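Local structure of hydrolase (2OBB) at residues A[7-12]-A[95-100]; A[43-48]-A[66-71]; A[72-77]-A[88-93]. The protein binds magnesium and is probably a hydrolase of the haloacid dehalogenase (HAD) type, although its substrate is not established. One frame throughout, in Å; residues are numbered along the deposited sequence.

Contact 1 of 3, residues A[7-12]-A[95-100]; sequences AVDFDG and IDDRNV. With MG (magnesium ion), chain B.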
loop_
_atom_site.group_PDB
_atom_site.type_symbol
_atom_site.label_atom_id
_atom_site.label_comp_id
_atom_site.label_asym_id
_atom_site.label_seq_id
_atom_site.Cartn_x
_atom_site.Cartn_y
_atom_site.Cartn_z
ATOM N N ALA A 7 -4.764 -2.673 -6.579
ATOM C CA ALA A 7 -5.400 -1.620 -5.809
ATOM C C ALA A 7 -4.774 -0.290 -6.192
ATOM O O ALA A 7 -3.561 -0.157 -6.144
ATOM C CB ALA A 7 -5.219 -1.869 -4.327
ATOM N N VAL A 8 -5.584 0.689 -6.576
ATOM C CA VAL A 8 -5.037 1.982 -6.967
ATOM C C VAL A 8 -5.584 3.101 -6.104
ATOM O O VAL A 8 -6.811 3.307 -5.997
ATOM C CB VAL A 8 -5.263 2.315 -8.480
ATOM C CG1 VAL A 8 -4.358 3.533 -8.931
ATOM C CG2 VAL A 8 -4.987 1.090 -9.346
ATOM N N ASP A 9 -4.669 3.848 -5.503
ATOM C CA ASP A 9 -5.055 4.998 -4.705
ATOM C C ASP A 9 -5.583 6.096 -5.627
ATOM O O ASP A 9 -5.351 6.062 -6.832
ATOM C CB ASP A 9 -3.861 5.466 -3.904
ATOM C CG ASP A 9 -4.133 6.718 -3.137
ATOM O OD1 ASP A 9 -5.102 6.734 -2.371
ATOM O OD2 ASP A 9 -3.350 7.686 -3.266
ATOM N N PHE A 10 -6.311 7.059 -5.072
ATOM C CA PHE A 10 -6.790 8.136 -5.891
ATOM C C PHE A 10 -5.946 9.404 -5.733
ATOM O O PHE A 10 -5.189 9.751 -6.667
ATOM C CB PHE A 10 -8.272 8.406 -5.630
ATOM C CG PHE A 10 -8.873 9.427 -6.554
ATOM C CD1 PHE A 10 -8.973 9.178 -7.926
ATOM C CD2 PHE A 10 -9.374 10.630 -6.056
ATOM C CE1 PHE A 10 -9.560 10.120 -8.798
ATOM C CE2 PHE A 10 -9.961 11.587 -6.929
ATOM C CZ PHE A 10 -10.050 11.325 -8.293
ATOM N N ASP A 11 -6.067 10.093 -4.584
ATOM C CA ASP A 11 -5.377 11.374 -4.397
ATOM C C ASP A 11 -3.853 11.251 -4.290
ATOM O O ASP A 11 -3.322 10.516 -3.434
ATOM C CB ASP A 11 -5.910 12.129 -3.185
ATOM C CG ASP A 11 -7.414 12.267 -3.197
ATOM O OD1 ASP A 11 -7.940 13.179 -3.872
ATOM O OD2 ASP A 11 -8.072 11.455 -2.515
ATOM N N GLY A 12 -3.156 11.989 -5.153
ATOM C CA GLY A 12 -1.701 11.942 -5.216
ATOM C C GLY A 12 -1.200 10.833 -6.131
ATOM O O GLY A 12 -0.005 10.736 -6.391
ATOM N N ILE A 95 -0.785 0.371 -5.818
ATOM C CA ILE A 95 -0.199 1.560 -6.409
ATOM C C ILE A 95 -0.710 2.696 -5.560
ATOM O O ILE A 95 -1.913 2.975 -5.555
ATOM C CB ILE A 95 -0.625 1.738 -7.891
ATOM C CG1 ILE A 95 -0.257 0.483 -8.699
ATOM C CG2 ILE A 95 0.022 3.033 -8.499
ATOM C CD1 ILE A 95 -0.725 0.507 -10.144
ATOM N N ASP A 96 0.208 3.349 -4.849
ATOM C CA ASP A 96 -0.145 4.354 -3.858
ATOM C C ASP A 96 0.991 5.376 -3.700
ATOM O O ASP A 96 2.168 5.009 -3.539
ATOM C CB ASP A 96 -0.377 3.639 -2.546
ATOM C CG ASP A 96 -1.235 4.424 -1.598
ATOM O OD1 ASP A 96 -0.905 5.621 -1.437
ATOM O OD2 ASP A 96 -2.169 3.803 -0.964
ATOM N N ASP A 97 0.669 6.661 -3.722
ATOM C CA ASP A 97 1.765 7.656 -3.662
ATOM C C ASP A 97 2.389 7.658 -2.278
ATOM O O ASP A 97 3.450 8.215 -2.096
ATOM C CB ASP A 97 1.297 9.047 -4.044
ATOM C CG ASP A 97 0.254 9.577 -3.086
ATOM O OD1 ASP A 97 -0.773 8.891 -2.895
ATOM O OD2 ASP A 97 0.463 10.671 -2.511
ATOM N N ARG A 98 1.741 7.013 -1.308
ATOM C CA ARG A 98 2.298 6.920 0.052
ATOM C C ARG A 98 3.038 5.616 0.314
ATOM O O ARG A 98 3.464 5.354 1.424
ATOM C CB ARG A 98 1.243 7.138 1.119
ATOM C CG ARG A 98 0.620 8.524 1.014
ATOM C CD ARG A 98 -0.389 8.718 2.133
ATOM N NE ARG A 98 -1.196 9.917 1.951
ATOM C CZ ARG A 98 -1.854 10.530 2.931
ATOM N NH1 ARG A 98 -1.818 10.074 4.188
ATOM N NH2 ARG A 98 -2.542 11.615 2.647
ATOM N N ASN A 99 3.202 4.807 -0.718
ATOM C CA ASN A 99 4.132 3.678 -0.638
ATOM C C ASN A 99 5.526 4.162 -0.329
ATOM O O ASN A 99 5.998 5.168 -0.876
ATOM C CB ASN A 99 4.108 2.873 -1.939
ATOM C CG ASN A 99 2.812 2.071 -2.104
ATOM O OD1 ASN A 99 2.010 1.989 -1.187
ATOM N ND2 ASN A 99 2.611 1.514 -3.262
ATOM N N VAL A 100 6.199 3.471 0.581
ATOM C CA VAL A 100 7.557 3.875 0.908
ATOM C C VAL A 100 8.416 3.937 -0.377
ATOM O O VAL A 100 8.266 3.097 -1.250
ATOM C CB VAL A 100 8.176 2.993 2.025
ATOM C CG1 VAL A 100 8.465 1.590 1.529
ATOM C CG2 VAL A 100 9.424 3.649 2.577
HETATM MG MG MG B . -2.669 9.308 -2.125
HETATM O O HOH W 1 -4.321 9.341 -0.969
HETATM O O HOH W 2 -2.230 7.682 -0.825
HETATM O O HOH W 3 -1.707 10.837 -1.023
#
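With CG anti to the backbone N (chi1 175°), Asp9 turns its carboxylate toward residues 95-100; Asp97 holds CG in the crowded position between its backbone N and carbonyl carbon (chi1 63°) and turns its own carboxylate back. One oxygen of each binds the metal, Asp9 OD2 and Asp97 OD1 both lying 2.1 Å from MG. Their mutual distance, 2.9 Å from Asp9 OD2 to Asp97 OD1, reflects the shared ion and is not a hydrogen bond. Asp11 contributes its backbone instead, with O 1.9 Å from MG, while its carboxylate pairs with Arg49. Three waters complete six ligands.

Asp96 forms a second shell. Its carboxylate is stacked on that of Asp9, the planes 7° apart, and Lys88 of the second subunit bridges Asp9 OD1 and Asp96 OD2, probably easing the repulsion. Asp96 OD1 accepts from a metal-bound water and, closing an Asx turn, from Arg98 N at 3.0 Å. An alanine here would remove the carboxylate and would probably loosen the water's orientation, the Asx turn and the salt bridge to Lys88 of the second subunit. Thr13 OG1 bonds to Asp9 OD2 and Asp97 N, tying the two loops, and a CB on Gly12 would collide with Asp97 OD2.

Beneath the ion the chains run parallel: Ile95 N donates to Ala7 O (2.8 Å) and Asp9 N to Ile95 O (2.9 Å), both nearly straight. Acidic loops at adjacent strand ends, with a DxDxT sequence giving one carboxylate and one carbonyl to magnesium, are consistent with the metal site of HAD-type hydrolases.

Contact 2 of 3, residues A[43-48]-A[66-71]; sequences LILWSV and LEFYAA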
loop_
_atom_site.group_PDB
_atom_site.type_symbol
_atom_site.label_atom_id
_atom_site.label_comp_id
_atom_site.label_asym_id
_atom_site.label_seq_id
_atom_site.Cartn_x
_atom_site.Cartn_y
_atom_site.Cartn_z
ATOM N N LEU A 43 -8.766 -3.535 -11.736
ATOM C CA LEU A 43 -8.464 -2.345 -10.960
ATOM C C LEU A 43 -9.483 -2.162 -9.869
ATOM O O LEU A 43 -10.681 -2.156 -10.120
ATOM C CB LEU A 43 -8.442 -1.095 -11.856
ATOM C CG LEU A 43 -7.566 -1.208 -13.122
ATOM C CD1 LEU A 43 -7.548 0.140 -13.849
ATOM C CD2 LEU A 43 -6.158 -1.691 -12.840
ATOM N N ILE A 44 -9.010 -2.008 -8.646
ATOM C CA ILE A 44 -9.886 -1.686 -7.537
ATOM C C ILE A 44 -9.468 -0.337 -6.998
ATOM O O ILE A 44 -8.316 -0.145 -6.656
ATOM C CB ILE A 44 -9.818 -2.752 -6.414
ATOM C CG1 ILE A 44 -10.284 -4.112 -6.947
ATOM C CG2 ILE A 44 -10.659 -2.340 -5.212
ATOM C CD1 ILE A 44 -10.334 -5.174 -5.857
ATOM N N LEU A 45 -10.406 0.600 -6.921
ATOM C CA LEU A 45 -10.128 1.876 -6.287
ATOM C C LEU A 45 -9.961 1.675 -4.786
ATOM O O LEU A 45 -10.780 0.996 -4.145
ATOM C CB LEU A 45 -11.215 2.883 -6.605
ATOM C CG LEU A 45 -10.918 4.329 -6.203
ATOM C CD1 LEU A 45 -9.660 4.880 -6.920
ATOM C CD2 LEU A 45 -12.166 5.163 -6.532
ATOM N N TRP A 46 -8.878 2.230 -4.241
ATOM C CA TRP A 46 -8.506 2.017 -2.839
ATOM C C TRP A 46 -8.158 3.361 -2.248
ATOM O O TRP A 46 -7.027 3.833 -2.399
ATOM C CB TRP A 46 -7.302 1.074 -2.792
ATOM C CG TRP A 46 -6.888 0.457 -1.474
ATOM C CD1 TRP A 46 -5.612 0.222 -1.092
ATOM C CD2 TRP A 46 -7.729 -0.036 -0.393
ATOM N NE1 TRP A 46 -5.588 -0.375 0.144
ATOM C CE2 TRP A 46 -6.866 -0.549 0.595
ATOM C CE3 TRP A 46 -9.113 -0.083 -0.170
ATOM C CZ2 TRP A 46 -7.334 -1.138 1.789
ATOM C CZ3 TRP A 46 -9.583 -0.647 1.011
ATOM C CH2 TRP A 46 -8.683 -1.178 1.984
ATOM N N SER A 47 -9.147 3.983 -1.603
ATOM C CA SER A 47 -9.067 5.356 -1.136
ATOM C C SER A 47 -9.669 5.508 0.251
ATOM O O SER A 47 -10.620 4.806 0.607
ATOM C CB SER A 47 -9.839 6.241 -2.104
ATOM O OG SER A 47 -9.722 7.597 -1.752
ATOM N N VAL A 48 -9.126 6.429 1.046
ATOM C CA VAL A 48 -9.749 6.764 2.309
ATOM C C VAL A 48 -11.090 7.468 2.053
ATOM O O VAL A 48 -11.911 7.570 2.959
ATOM C CB VAL A 48 -8.820 7.606 3.259
ATOM C CG1 VAL A 48 -7.622 6.768 3.716
ATOM C CG2 VAL A 48 -8.384 8.933 2.604
ATOM N N LEU A 66 -12.822 5.467 -17.295
ATOM C CA LEU A 66 -12.170 4.547 -16.357
ATOM C C LEU A 66 -13.172 4.064 -15.314
ATOM O O LEU A 66 -13.702 4.857 -14.509
ATOM C CB LEU A 66 -10.919 5.169 -15.698
ATOM C CG LEU A 66 -10.266 4.445 -14.515
ATOM C CD1 LEU A 66 -9.803 3.001 -14.864
ATOM C CD2 LEU A 66 -9.108 5.285 -13.921
ATOM N N GLU A 67 -13.417 2.756 -15.351
ATOM C CA GLU A 67 -14.394 2.094 -14.492
ATOM C C GLU A 67 -13.720 0.963 -13.758
ATOM O O GLU A 67 -12.933 0.210 -14.356
ATOM C CB GLU A 67 -15.563 1.575 -15.332
ATOM C CG GLU A 67 -16.901 2.058 -14.830
ATOM C CD GLU A 67 -17.963 2.183 -15.930
ATOM O OE1 GLU A 67 -18.146 1.236 -16.750
ATOM O OE2 GLU A 67 -18.638 3.245 -15.961
ATOM N N PHE A 68 -14.016 0.855 -12.460
ATOM C CA PHE A 68 -13.314 -0.059 -11.570
ATOM C C PHE A 68 -14.001 -1.411 -11.410
ATOM O O PHE A 68 -15.232 -1.488 -11.425
ATOM C CB PHE A 68 -13.066 0.612 -10.210
ATOM C CG PHE A 68 -12.098 1.741 -10.298
ATOM C CD1 PHE A 68 -10.732 1.485 -10.399
ATOM C CD2 PHE A 68 -12.547 3.056 -10.354
ATOM C CE1 PHE A 68 -9.841 2.532 -10.529
ATOM C CE2 PHE A 68 -11.660 4.106 -10.489
ATOM C CZ PHE A 68 -10.316 3.841 -10.571
ATOM N N TYR A 69 -13.203 -2.472 -11.260
ATOM C CA TYR A 69 -13.767 -3.769 -10.877
ATOM C C TYR A 69 -14.567 -3.595 -9.609
ATOM O O TYR A 69 -15.624 -4.211 -9.464
ATOM C CB TYR A 69 -12.703 -4.838 -10.629
ATOM C CG TYR A 69 -13.270 -6.183 -10.188
ATOM C CD1 TYR A 69 -13.992 -7.001 -11.071
ATOM C CD2 TYR A 69 -13.079 -6.641 -8.896
ATOM C CE1 TYR A 69 -14.514 -8.247 -10.654
ATOM C CE2 TYR A 69 -13.584 -7.869 -8.474
ATOM C CZ TYR A 69 -14.293 -8.667 -9.353
ATOM O OH TYR A 69 -14.774 -9.873 -8.902
ATOM N N ALA A 70 -14.023 -2.791 -8.682
ATOM C CA ALA A 70 -14.715 -2.402 -7.438
ATOM C C ALA A 70 -14.059 -1.197 -6.792
ATOM O O ALA A 70 -12.966 -0.805 -7.192
ATOM C CB ALA A 70 -14.797 -3.580 -6.424
ATOM N N ALA A 71 -14.735 -0.640 -5.787
ATOM C CA ALA A 71 -14.274 0.509 -4.996
ATOM C C ALA A 71 -14.282 0.160 -3.517
ATOM O O ALA A 71 -15.359 -0.005 -2.903
ATOM C CB ALA A 71 -15.167 1.720 -5.221
#
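Leu45 CB sits squarely over the Phe68 ring, 3.8 Å from its centroid and 5° off the normal, which meets the geometry of a CH-pi contact. Leu45 CD1 reaches farther along the same ring, to Phe68 CZ at 3.9 Å. On the opposite face Leu66 CD1 lies offset toward the rim, so the ring is sandwiched between two leucines. Leu43 lends its carbonyl to the ring's edge, near its plane, while its CB packs 3.7 Å from Phe68 CD1; Leu43 CD1 meets Leu66 CD1 at 3.8 Å, the side chains crossing at about a right angle.

Leu45 CG, anti to the backbone N (chi1 -170°), carries CD1 to this ring. Two backbone bonds hold the segments side by side, with Leu45 and Ala71 paired in parallel. Tyr69 N donates to Leu43 O at 2.8 Å, approaching along the C=O axis but bent at the hydrogen (131°), and Leu45 N donates to Ala70 O at 2.9 Å in the carbonyl plane. Ile44 packs its CG2 3.4 Å from Ala70 O, and its CG1 meets the edge of the Tyr69 ring.

Farther out, helix 51-62, the crossover of this beta-alpha-beta unit, covers the leucine-phenylalanine cluster with Leu54, Ile58 and Cys61; Val30 and Leu33 of helix 29-38 pack on Leu66, and Leu33 also on Leu43. With two backbone hydrogen bonds, neither straight, cohesion between the segments probably rests largely on apolar and CH-pi contacts around Phe68.

Contact 3 of 3, residues A[72-77]-A[88-93]; sequences NKDYPE and KLKADL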
loop_
_atom_site.group_PDB
_atom_site.type_symbol
_atom_site.label_atom_id
_atom_site.label_comp_id
_atom_site.label_asym_id
_atom_site.label_seq_id
_atom_site.Cartn_x
_atom_site.Cartn_y
_atom_site.Cartn_z
ATOM N N ASN A 72 -13.078 0.063 -2.952
ATOM C CA ASN A 72 -12.860 -0.186 -1.530
ATOM C C ASN A 72 -13.541 -1.472 -1.087
ATOM O O ASN A 72 -13.927 -1.625 0.081
ATOM C CB ASN A 72 -13.302 1.016 -0.675
ATOM C CG ASN A 72 -12.515 2.284 -0.993
ATOM O OD1 ASN A 72 -11.428 2.228 -1.582
ATOM N ND2 ASN A 72 -13.063 3.434 -0.617
ATOM N N LYS A 73 -13.719 -2.376 -2.038
ATOM C CA LYS A 73 -14.150 -3.723 -1.715
ATOM C C LYS A 73 -13.287 -4.672 -2.521
ATOM O O LYS A 73 -12.632 -4.258 -3.500
ATOM C CB LYS A 73 -15.610 -3.948 -2.097
ATOM C CG LYS A 73 -16.621 -2.916 -1.629
ATOM C CD LYS A 73 -18.012 -3.378 -2.063
ATOM C CE LYS A 73 -19.060 -2.307 -1.885
ATOM N NZ LYS A 73 -18.809 -1.611 -0.598
ATOM N N ASP A 74 -13.288 -5.934 -2.109
ATOM C CA ASP A 74 -12.561 -6.980 -2.823
ATOM C C ASP A 74 -13.317 -7.444 -4.051
ATOM O O ASP A 74 -12.728 -8.008 -4.981
ATOM C CB ASP A 74 -12.238 -8.162 -1.893
ATOM C CG ASP A 74 -10.948 -7.944 -1.134
ATOM O OD1 ASP A 74 -10.014 -7.365 -1.732
ATOM O OD2 ASP A 74 -10.867 -8.314 0.056
ATOM N N TYR A 75 -14.622 -7.211 -4.046
ATOM C CA TYR A 75 -15.481 -7.519 -5.177
ATOM C C TYR A 75 -16.808 -6.788 -4.974
ATOM O O TYR A 75 -17.287 -6.675 -3.841
ATOM C CB TYR A 75 -15.670 -9.038 -5.356
ATOM C CG TYR A 75 -15.953 -9.805 -4.081
ATOM C CD1 TYR A 75 -17.257 -9.949 -3.611
ATOM C CD2 TYR A 75 -14.920 -10.408 -3.363
ATOM C CE1 TYR A 75 -17.526 -10.659 -2.455
ATOM C CE2 TYR A 75 -15.179 -11.126 -2.201
ATOM C CZ TYR A 75 -16.487 -11.243 -1.754
ATOM O OH TYR A 75 -16.766 -11.941 -0.606
ATOM N N PRO A 76 -17.400 -6.298 -6.073
ATOM C CA PRO A 76 -18.429 -5.229 -6.086
ATOM C C PRO A 76 -19.731 -5.395 -5.291
ATOM O O PRO A 76 -20.601 -4.530 -5.409
ATOM C CB PRO A 76 -18.755 -5.048 -7.574
ATOM C CG PRO A 76 -17.714 -5.781 -8.323
ATOM C CD PRO A 76 -17.101 -6.790 -7.432
ATOM N N GLU A 77 -19.869 -6.463 -4.500
ATOM C CA GLU A 77 -21.054 -6.679 -3.658
ATOM C C GLU A 77 -20.687 -7.298 -2.305
ATOM O O GLU A 77 -21.481 -8.056 -1.735
ATOM C CB GLU A 77 -22.066 -7.601 -4.362
ATOM C CG GLU A 77 -22.682 -7.074 -5.662
ATOM C CD GLU A 77 -23.987 -6.310 -5.434
ATOM O OE1 GLU A 77 -24.900 -6.415 -6.292
ATOM O OE2 GLU A 77 -24.102 -5.617 -4.396
ATOM N N LYS A 88 -8.222 -4.951 5.093
ATOM C CA LYS A 88 -7.267 -4.666 4.033
ATOM C C LYS A 88 -7.660 -5.472 2.782
ATOM O O LYS A 88 -7.967 -6.656 2.886
ATOM C CB LYS A 88 -5.850 -5.043 4.508
ATOM C CG LYS A 88 -4.726 -4.675 3.560
ATOM C CD LYS A 88 -3.372 -5.104 4.123
ATOM C CE LYS A 88 -2.246 -4.893 3.118
ATOM N NZ LYS A 88 -0.998 -5.667 3.475
ATOM N N LEU A 89 -7.639 -4.837 1.617
ATOM C CA LEU A 89 -7.907 -5.532 0.357
ATOM C C LEU A 89 -6.984 -6.720 0.139
ATOM O O LEU A 89 -5.818 -6.707 0.564
ATOM C CB LEU A 89 -7.727 -4.601 -0.834
ATOM C CG LEU A 89 -8.732 -3.472 -1.009
ATOM C CD1 LEU A 89 -8.537 -2.850 -2.373
ATOM C CD2 LEU A 89 -10.178 -3.928 -0.789
ATOM N N LYS A 90 -7.487 -7.727 -0.559
ATOM C CA LYS A 90 -6.663 -8.867 -0.909
ATOM C C LYS A 90 -5.934 -8.693 -2.244
ATOM O O LYS A 90 -5.422 -9.672 -2.787
ATOM C CB LYS A 90 -7.494 -10.147 -0.896
ATOM C CG LYS A 90 -8.156 -10.358 0.440
ATOM C CD LYS A 90 -8.545 -11.824 0.658
ATOM C CE LYS A 90 -8.872 -12.086 2.106
ATOM N NZ LYS A 90 -10.197 -11.517 2.406
ATOM N N ALA A 91 -5.853 -7.465 -2.751
ATOM C CA ALA A 91 -5.155 -7.164 -4.007
ATOM C C ALA A 91 -3.772 -7.833 -4.167
ATOM O O ALA A 91 -3.092 -8.089 -3.185
ATOM C CB ALA A 91 -5.008 -5.679 -4.148
ATOM N N ASP A 92 -3.334 -8.060 -5.402
ATOM C CA ASP A 92 -1.979 -8.605 -5.666
ATOM C C ASP A 92 -0.886 -7.512 -5.712
ATOM O O ASP A 92 0.328 -7.796 -5.582
ATOM C CB ASP A 92 -1.986 -9.363 -7.005
ATOM C CG ASP A 92 -2.920 -10.568 -6.984
ATOM O OD1 ASP A 92 -2.789 -11.383 -6.047
ATOM O OD2 ASP A 92 -3.795 -10.667 -7.874
ATOM N N LEU A 93 -1.332 -6.280 -5.938
ATOM C CA LEU A 93 -0.457 -5.139 -6.126
ATOM C C LEU A 93 -1.129 -3.871 -5.583
ATOM O O LEU A 93 -2.361 -3.729 -5.689
ATOM C CB LEU A 93 -0.185 -4.946 -7.606
ATOM C CG LEU A 93 1.097 -4.213 -7.997
ATOM C CD1 LEU A 93 2.292 -5.205 -7.884
ATOM C CD2 LEU A 93 0.969 -3.636 -9.399
HETATM O O HOH W 4 -12.844 -10.090 1.248
#
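The loop that leads from strand 70-71, at one edge of the parallel sheet, to strand 93-95 at the other is drawn together here, its first residues meeting its last beside the sheet in this Rossmann-like fold. Neither segment pairs as a strand with the other; the polar link rests on one side chain, Asp74, and Leu89 supplies the main apolar contact. The Asp74 carboxylate points at the backbone of the returning chain: Lys90 N donates to Asp74 OD1 at 2.8 Å, with 165° at the hydrogen, and OD1 accepts through its syn lone pair. The second oxygen receives the same N-H only weakly, Lys90 N to Asp74 OD2 being 3.5 Å, so the grip is lopsided rather than evenly forked.

Leu89 fills in beside the carboxylate. Its CG is anti to the carbonyl carbon (chi1 -69°), which brings CD2 alongside the other backbone, 3.6 Å from Lys73 C. Leu89 CD2 is also 3.6 Å from Asp74 OD1, so the bonded oxygen has an apolar neighbour. Beneath, Leu89 rests on Trp46 and on Ala7 of strand 5-8, while Asn72 OD1 accepts from Ser47 N.

The segment 88-93 also faces the dimer partner: Ala91 O accepts from Arg98 NH1 of the second subunit, and Lys90 packs on its Val48.

The Lys90 side chain crosses that of Asp74 at about a right angle, its CG 3.4 Å from Asp74 OD2. The chain then bends at chi4 (75°), and its ammonium bonds to Gly84 O. Lys90 NZ stays 4.0 Å from Asp74 OD2, too far for a salt bridge; a water instead joins them, donating to Asp74 OD2 at 2.9 Å and accepting a weak bond from Lys90 NZ at 3.2 Å.

In the fold
From the N terminus, strand 5-8 opens contact 1, which closes only when the chain reaches residues 95-100, so it encloses the other two. Within that long loop, contact 2 opens on strand 42-45 and closes after helix 51-62 at residues 66-71; contact 3 then opens at residue 72 and closes at 88-93. These two follow in series and do not cross. Strands 5-8 and 42-45 are neighbours, joined by backbone hydrogen bonds, Val8 N to Ile44 O and Trp46 N to Val8 O. Further hydrogen bonds tie contact 3 to contact 2, Asn72 N to Leu45 O, and to contact 1, Ala7 N to Leu93 O. All three touch the second subunit.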